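Local coordinates for assembly chaperone of ribosomal protein L4 (Acl4) (Chaetomium thermophilum, PDB 5TQB) that probably binds newly made ribosomal protein L4 through its tetratricopeptide-type helical repeats and chaperones it towards assembly into the ribosome, at residues C170-I174 and V194-R200; V262-Y266 and W302-C306. All coordinates share one frame; numbering follows the deposited sequence.

Interaction 1 (C170-I174 and V194-R200)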
loop_
_atom_site.group_PDB
_atom_site.type_symbol
_atom_site.label_atom_id
_atom_site.label_comp_id
_atom_site.label_asym_id
_atom_site.label_seq_id
_atom_site.Cartn_x
_atom_site.Cartn_y
_atom_site.Cartn_z
ATOM N N CYS B 170 25.971 -9.368 2.936
ATOM C CA CYS B 170 24.531 -9.615 3.017
ATOM C C CYS B 170 24.195 -10.471 4.232
ATOM O O CYS B 170 23.238 -10.186 4.950
ATOM C CB CYS B 170 24.015 -10.311 1.752
ATOM S SG CYS B 170 23.910 -9.270 0.272
ATOM N N GLU B 171 24.983 -11.518 4.457
ATOM C CA GLU B 171 24.763 -12.409 5.591
ATOM C C GLU B 171 24.849 -11.667 6.923
ATOM O O GLU B 171 24.128 -11.992 7.866
ATOM C CB GLU B 171 25.769 -13.565 5.574
ATOM C CG GLU B 171 25.301 -14.797 4.805
ATOM C CD GLU B 171 24.085 -15.465 5.435
ATOM O OE1 GLU B 171 23.672 -15.047 6.541
ATOM O OE2 GLU B 171 23.536 -16.407 4.820
ATOM N N ALA B 172 25.727 -10.671 6.994
ATOM C CA ALA B 172 25.918 -9.903 8.221
ATOM C C ALA B 172 24.753 -8.945 8.424
ATOM O O ALA B 172 24.327 -8.692 9.554
ATOM C CB ALA B 172 27.230 -9.137 8.164
ATOM N N LEU B 173 24.233 -8.422 7.321
ATOM C CA LEU B 173 23.126 -7.483 7.377
ATOM C C LEU B 173 21.841 -8.158 7.850
ATOM O O LEU B 173 21.133 -7.615 8.699
ATOM C CB LEU B 173 22.926 -6.825 6.010
ATOM C CG LEU B 173 24.016 -5.811 5.650
ATOM C CD1 LEU B 173 24.093 -5.590 4.150
ATOM C CD2 LEU B 173 23.758 -4.497 6.368
ATOM N N ILE B 174 21.547 -9.345 7.324
ATOM C CA ILE B 174 20.289 -10.015 7.655
ATOM C C ILE B 174 20.314 -10.642 9.052
ATOM O O ILE B 174 19.263 -10.840 9.659
ATOM C CB ILE B 174 19.878 -11.080 6.598
ATOM C CG1 ILE B 174 20.935 -12.183 6.489
ATOM C CG2 ILE B 174 19.640 -10.418 5.244
ATOM C CD1 ILE B 174 20.509 -13.369 5.632
ATOM N N VAL B 194 17.958 -13.357 -0.026
ATOM C CA VAL B 194 19.321 -13.888 0.051
ATOM C C VAL B 194 19.349 -15.399 -0.180
ATOM O O VAL B 194 20.106 -15.890 -1.014
ATOM C CB VAL B 194 19.967 -13.571 1.424
ATOM C CG1 VAL B 194 21.335 -14.234 1.558
ATOM C CG2 VAL B 194 20.090 -12.062 1.619
ATOM N N ARG B 195 18.522 -16.122 0.568
ATOM C CA ARG B 195 18.458 -17.579 0.485
ATOM C C ARG B 195 18.257 -18.086 -0.949
ATOM O O ARG B 195 18.950 -19.014 -1.384
ATOM C CB ARG B 195 17.339 -18.098 1.392
ATOM C CG ARG B 195 17.617 -17.920 2.881
ATOM C CD ARG B 195 18.630 -18.933 3.386
ATOM N NE ARG B 195 18.915 -18.765 4.810
ATOM C CZ ARG B 195 19.826 -17.931 5.301
ATOM N NH1 ARG B 195 20.553 -17.172 4.493
ATOM N NH2 ARG B 195 20.011 -17.852 6.610
ATOM N N ILE B 196 17.321 -17.473 -1.673
ATOM C CA ILE B 196 17.044 -17.833 -3.063
ATOM C C ILE B 196 18.324 -17.793 -3.887
ATOM O O ILE B 196 18.643 -18.739 -4.611
ATOM C CB ILE B 196 16.008 -16.876 -3.701
ATOM C CG1 ILE B 196 14.637 -17.054 -3.046
ATOM C CG2 ILE B 196 15.876 -17.131 -5.200
ATOM C CD1 ILE B 196 13.646 -15.919 -3.334
ATOM N N SER B 197 19.055 -16.691 -3.773
ATOM C CA SER B 197 20.306 -16.539 -4.497
ATOM C C SER B 197 21.422 -17.422 -3.935
ATOM O O SER B 197 22.498 -17.511 -4.524
ATOM C CB SER B 197 20.737 -15.076 -4.506
ATOM O OG SER B 197 20.025 -14.362 -5.501
ATOM N N GLN B 198 21.163 -18.068 -2.802
ATOM C CA GLN B 198 22.103 -19.030 -2.232
ATOM C C GLN B 198 21.692 -20.456 -2.572
ATOM O O GLN B 198 22.255 -21.409 -2.040
ATOM C CB GLN B 198 22.175 -18.877 -0.716
ATOM C CG GLN B 198 22.847 -17.607 -0.248
ATOM C CD GLN B 198 22.814 -17.475 1.257
ATOM O OE1 GLN B 198 21.805 -17.776 1.896
ATOM N NE2 GLN B 198 23.925 -17.039 1.836
ATOM N N GLU B 199 20.703 -20.593 -3.451
ATOM C CA GLU B 199 20.182 -21.899 -3.840
ATOM C C GLU B 199 19.640 -22.655 -2.628
ATOM O O GLU B 199 19.670 -23.888 -2.590
ATOM C CB GLU B 199 21.265 -22.722 -4.547
ATOM C CG GLU B 199 21.978 -21.964 -5.659
ATOM C CD GLU B 199 23.137 -22.739 -6.262
ATOM O OE1 GLU B 199 23.268 -23.949 -5.975
ATOM O OE2 GLU B 199 23.923 -22.133 -7.025
ATOM N N ARG B 200 19.158 -21.905 -1.639
ATOM C CA ARG B 200 18.506 -22.483 -0.466
ATOM C C ARG B 200 17.009 -22.214 -0.523
ATOM O O ARG B 200 16.495 -21.324 0.161
ATOM C CB ARG B 200 19.082 -21.895 0.820
ATOM C CG ARG B 200 20.502 -22.356 1.139
ATOM C CD ARG B 200 20.775 -22.274 2.628
ATOM N NE ARG B 200 21.819 -21.312 2.952
ATOM C CZ ARG B 200 22.064 -20.868 4.181
ATOM N NH1 ARG B 200 21.334 -21.295 5.203
ATOM N NH2 ARG B 200 23.036 -19.989 4.390
#

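Interaction 2 (V262-Y266 and W302-C306). With EDO (1,2-ethanediol), chain G.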
loop_
_atom_site.group_PDB
_atom_site.type_symbol
_atom_site.label_atom_id
_atom_site.label_comp_id
_atom_site.label_asym_id
_atom_site.label_seq_id
_atom_site.Cartn_x
_atom_site.Cartn_y
_atom_site.Cartn_z
ATOM N N VAL B 262 -0.077 -1.554 -13.384
ATOM C CA VAL B 262 0.232 -2.426 -14.502
ATOM C C VAL B 262 1.004 -3.649 -14.039
ATOM O O VAL B 262 0.660 -4.783 -14.384
ATOM C CB VAL B 262 1.067 -1.688 -15.565
ATOM C CG1 VAL B 262 1.468 -2.642 -16.712
ATOM C CG2 VAL B 262 0.294 -0.505 -16.110
ATOM N N GLU B 263 2.042 -3.405 -13.246
ATOM C CA GLU B 263 2.966 -4.452 -12.844
ATOM C C GLU B 263 2.285 -5.496 -11.966
ATOM O O GLU B 263 2.679 -6.665 -11.965
ATOM C CB GLU B 263 4.167 -3.841 -12.123
ATOM C CG GLU B 263 5.301 -4.823 -11.873
ATOM C CD GLU B 263 6.659 -4.146 -11.753
ATOM O OE1 GLU B 263 7.595 -4.786 -11.234
ATOM O OE2 GLU B 263 6.796 -2.980 -12.190
ATOM N N VAL B 264 1.254 -5.087 -11.234
ATOM C CA VAL B 264 0.535 -6.027 -10.380
ATOM C C VAL B 264 -0.446 -6.883 -11.183
ATOM O O VAL B 264 -0.644 -8.055 -10.863
ATOM C CB VAL B 264 -0.170 -5.315 -9.219
ATOM C CG1 VAL B 264 -1.057 -6.282 -8.433
ATOM C CG2 VAL B 264 0.871 -4.705 -8.296
ATOM N N TRP B 265 -1.059 -6.312 -12.218
ATOM C CA TRP B 265 -1.922 -7.104 -13.086
ATOM C C TRP B 265 -1.080 -8.183 -13.764
ATOM O O TRP B 265 -1.499 -9.330 -13.887
ATOM C CB TRP B 265 -2.622 -6.235 -14.135
ATOM C CG TRP B 265 -3.832 -5.501 -13.624
ATOM C CD1 TRP B 265 -3.968 -4.152 -13.466
ATOM C CD2 TRP B 265 -5.076 -6.081 -13.212
ATOM N NE1 TRP B 265 -5.219 -3.856 -12.981
ATOM C CE2 TRP B 265 -5.919 -5.021 -12.814
ATOM C CE3 TRP B 265 -5.559 -7.390 -13.138
ATOM C CZ2 TRP B 265 -7.218 -5.232 -12.347
ATOM C CZ3 TRP B 265 -6.849 -7.598 -12.675
ATOM C CH2 TRP B 265 -7.665 -6.525 -12.289
ATOM N N TYR B 266 0.125 -7.808 -14.175
ATOM C CA TYR B 266 1.042 -8.747 -14.797
ATOM C C TYR B 266 1.449 -9.862 -13.838
ATOM O O TYR B 266 1.356 -11.040 -14.169
ATOM C CB TYR B 266 2.290 -8.023 -15.292
ATOM C CG TYR B 266 3.354 -8.969 -15.770
ATOM C CD1 TYR B 266 3.265 -9.565 -17.019
ATOM C CD2 TYR B 266 4.440 -9.282 -14.968
ATOM C CE1 TYR B 266 4.229 -10.435 -17.460
ATOM C CE2 TYR B 266 5.406 -10.156 -15.396
ATOM C CZ TYR B 266 5.297 -10.730 -16.645
ATOM O OH TYR B 266 6.272 -11.602 -17.075
ATOM N N TRP B 302 -6.512 -11.408 -16.168
ATOM C CA TRP B 302 -5.555 -10.514 -15.531
ATOM C C TRP B 302 -4.627 -9.881 -16.567
ATOM O O TRP B 302 -4.340 -8.685 -16.503
ATOM C CB TRP B 302 -4.743 -11.267 -14.475
ATOM C CG TRP B 302 -5.446 -11.401 -13.155
ATOM C CD1 TRP B 302 -6.535 -12.175 -12.877
ATOM C CD2 TRP B 302 -5.101 -10.744 -11.929
ATOM N NE1 TRP B 302 -6.890 -12.040 -11.557
ATOM C CE2 TRP B 302 -6.026 -11.166 -10.953
ATOM C CE3 TRP B 302 -4.099 -9.840 -11.563
ATOM C CZ2 TRP B 302 -5.977 -10.716 -9.633
ATOM C CZ3 TRP B 302 -4.055 -9.390 -10.252
ATOM C CH2 TRP B 302 -4.987 -9.829 -9.304
ATOM N N LEU B 303 -4.175 -10.681 -17.532
ATOM C CA LEU B 303 -3.212 -10.208 -18.519
ATOM C C LEU B 303 -3.867 -9.292 -19.546
ATOM O O LEU B 303 -3.257 -8.327 -19.999
ATOM C CB LEU B 303 -2.536 -11.390 -19.215
ATOM C CG LEU B 303 -1.618 -12.249 -18.340
ATOM C CD1 LEU B 303 -1.187 -13.491 -19.104
ATOM C CD2 LEU B 303 -0.402 -11.463 -17.871
ATOM N N ARG B 304 -5.100 -9.607 -19.926
ATOM C CA ARG B 304 -5.868 -8.725 -20.794
ATOM C C ARG B 304 -5.997 -7.374 -20.105
ATOM O O ARG B 304 -5.759 -6.328 -20.709
ATOM C CB ARG B 304 -7.252 -9.313 -21.079
ATOM C CG ARG B 304 -7.235 -10.507 -22.030
ATOM C CD ARG B 304 -7.570 -10.104 -23.457
ATOM N NE ARG B 304 -7.392 -11.209 -24.396
ATOM C CZ ARG B 304 -8.275 -12.186 -24.593
ATOM N NH1 ARG B 304 -9.414 -12.217 -23.911
ATOM N NH2 ARG B 304 -8.014 -13.143 -25.471
ATOM N N GLN B 305 -6.345 -7.413 -18.825
ATOM C CA GLN B 305 -6.546 -6.197 -18.050
ATOM C C GLN B 305 -5.230 -5.452 -17.870
ATOM O O GLN B 305 -5.212 -4.225 -17.789
ATOM C CB GLN B 305 -7.152 -6.534 -16.690
ATOM C CG GLN B 305 -7.540 -5.313 -15.864
ATOM C CD GLN B 305 -8.614 -4.475 -16.530
ATOM O OE1 GLN B 305 -9.413 -4.976 -17.321
ATOM N NE2 GLN B 305 -8.639 -3.189 -16.208
ATOM N N CYS B 306 -4.129 -6.196 -17.812
ATOM C CA CYS B 306 -2.814 -5.581 -17.715
ATOM C C CYS B 306 -2.550 -4.724 -18.948
ATOM O O CYS B 306 -2.195 -3.553 -18.827
ATOM C CB CYS B 306 -1.726 -6.644 -17.564
ATOM S SG CYS B 306 -0.043 -6.022 -17.775
HETATM C C1 EDO G . -10.606 -3.078 -13.109
HETATM O O1 EDO G . -10.334 -3.396 -11.761
HETATM C C2 EDO G . -10.061 -1.702 -13.435
HETATM O O2 EDO G . -8.654 -1.754 -13.539
#

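Interaction 1 (C170-I174 and V194-R200)
Glu171 meets three side chains of 194-200 through one carboxylate oxygen, OE2. The bend of its chain at chi2 (-65°) turns the carboxylate toward them. Gln198 NE2 donates to Glu171 OE2 at 3.1 Å and also bonds Glu167 OE2. The bond to Glu171 is fairly straight, at 163°; it lies near the amide plane and uses the oxygen's anti lone pair. Arg195 NH1 meets Glu171 OE2 on the syn side, tilted out of the carboxylate plane, in a more bent salt-bridge hydrogen bond, also 3.1 Å. The same NH1 donates to Gln198 OE1 at 2.9 Å. This bond and the carboxylates at NE2 together set the amide's orientation. Arg200 NH2 adds a long salt bridge to Glu171 OE2 at 3.6 Å; its firmer partner is Glu203, bound through NH1. Arg200 NH1 lies over the rim of one face of the Arg195 guanidinium. The acidic groups around them probably offset their like charge. With an alanine at Glu171, Arg195 NH1 would probably lose its salt-bridge partner in helix 166-180 and Gln198 NE2 one of its two carboxylates.

The contact joins helices 166-180 and 185-197, which follow each other as a helical hairpin of the kind found in TPR-like solenoids. A Schellman motif with Glu199 as C-prime residue ends the second helix and brings Arg200 back to the network. The polar cluster is on the partly exposed side; the buried side is apolar. Ile174 CG2 and Val194 CG2 touch tip to tip at 4.0 Å. Cys170 CB approaches Val194 CG2 more loosely, at 4.3 Å. Beyond Cys170, Tyr156 and Met157 continue the packing.

Interaction 2 (V262-Y266 and W302-C306)
The Trp265 ring has Gln305 CG over the centre of one face. Its edge, led by CZ3, meets a face of Trp302 toward the rim. Ethanediol O1 lies at the Trp265 edge, near its plane. Gln305 CG is 3.5 Å from the centroid of the Trp265 six-membered ring, a CH-pi contact. A chi1 of -174°, CG anti to the backbone N, puts CG there, and the bend at chi2 carries the amide off toward the ethanediol. In the edge-to-face tryptophan pair the six-membered rings have centroids 4.7 Å apart and planes at 61°. The closest atoms are Trp265 CE3 and Trp302 CE3, at 3.3 Å. Trp265 O lies at the edge of the Trp302 ring, in its plane. Arg272 makes a cation-pi contact with Trp302.

Where the backbones come closest, Trp265 CB packs on Cys306 CB at 3.6 Å. Cys306 SG is anti to its backbone N and sits beside Val262 CG1, at 3.9 Å, and Tyr266 CB. Leu303 CD2 touches Tyr266 CD1 at 4.2 Å. The short helix segments run nearly antiparallel, at 159°, with axes 8.3 Å apart. They form an antiparallel helix hairpin in the C-terminal part of this largely helical chain, consistent with a TPR-like solenoid.

The ethanediol, probably from the crystallisation liquor, takes a weak hydrogen bond from Gln305 NE2 at 3.0 Å. Trp265 NE1 donates to Asp259 O, and Tyr266 OH bonds to His323. No hydrogen bond crosses between the segments, so their pairing rests on aromatic, sulfur and aliphatic packing, while the buried polar ends of Trp265 and Tyr266 find partners elsewhere.

In the fold
Interactions 1 and 2 lie in series along the chain. Their centres are 30 Å apart and their nearest atoms about 15 Å apart, so they do not touch. Interaction 1 pairs successive helices and is partly buried. Interaction 2 is buried and also pairs successive helices, 262-281 and 291-313. Helices 201-212, 228-240 and 244-257 come between the two pairs in sequence. Ile196 packs on helices 201-212 and 228-240, while Val264, Trp265 and Trp302 pack on helix 244-257. Both contacts also border the chain of another protein: Ser197 OG and Tyr266 OH each hydrogen-bond to it.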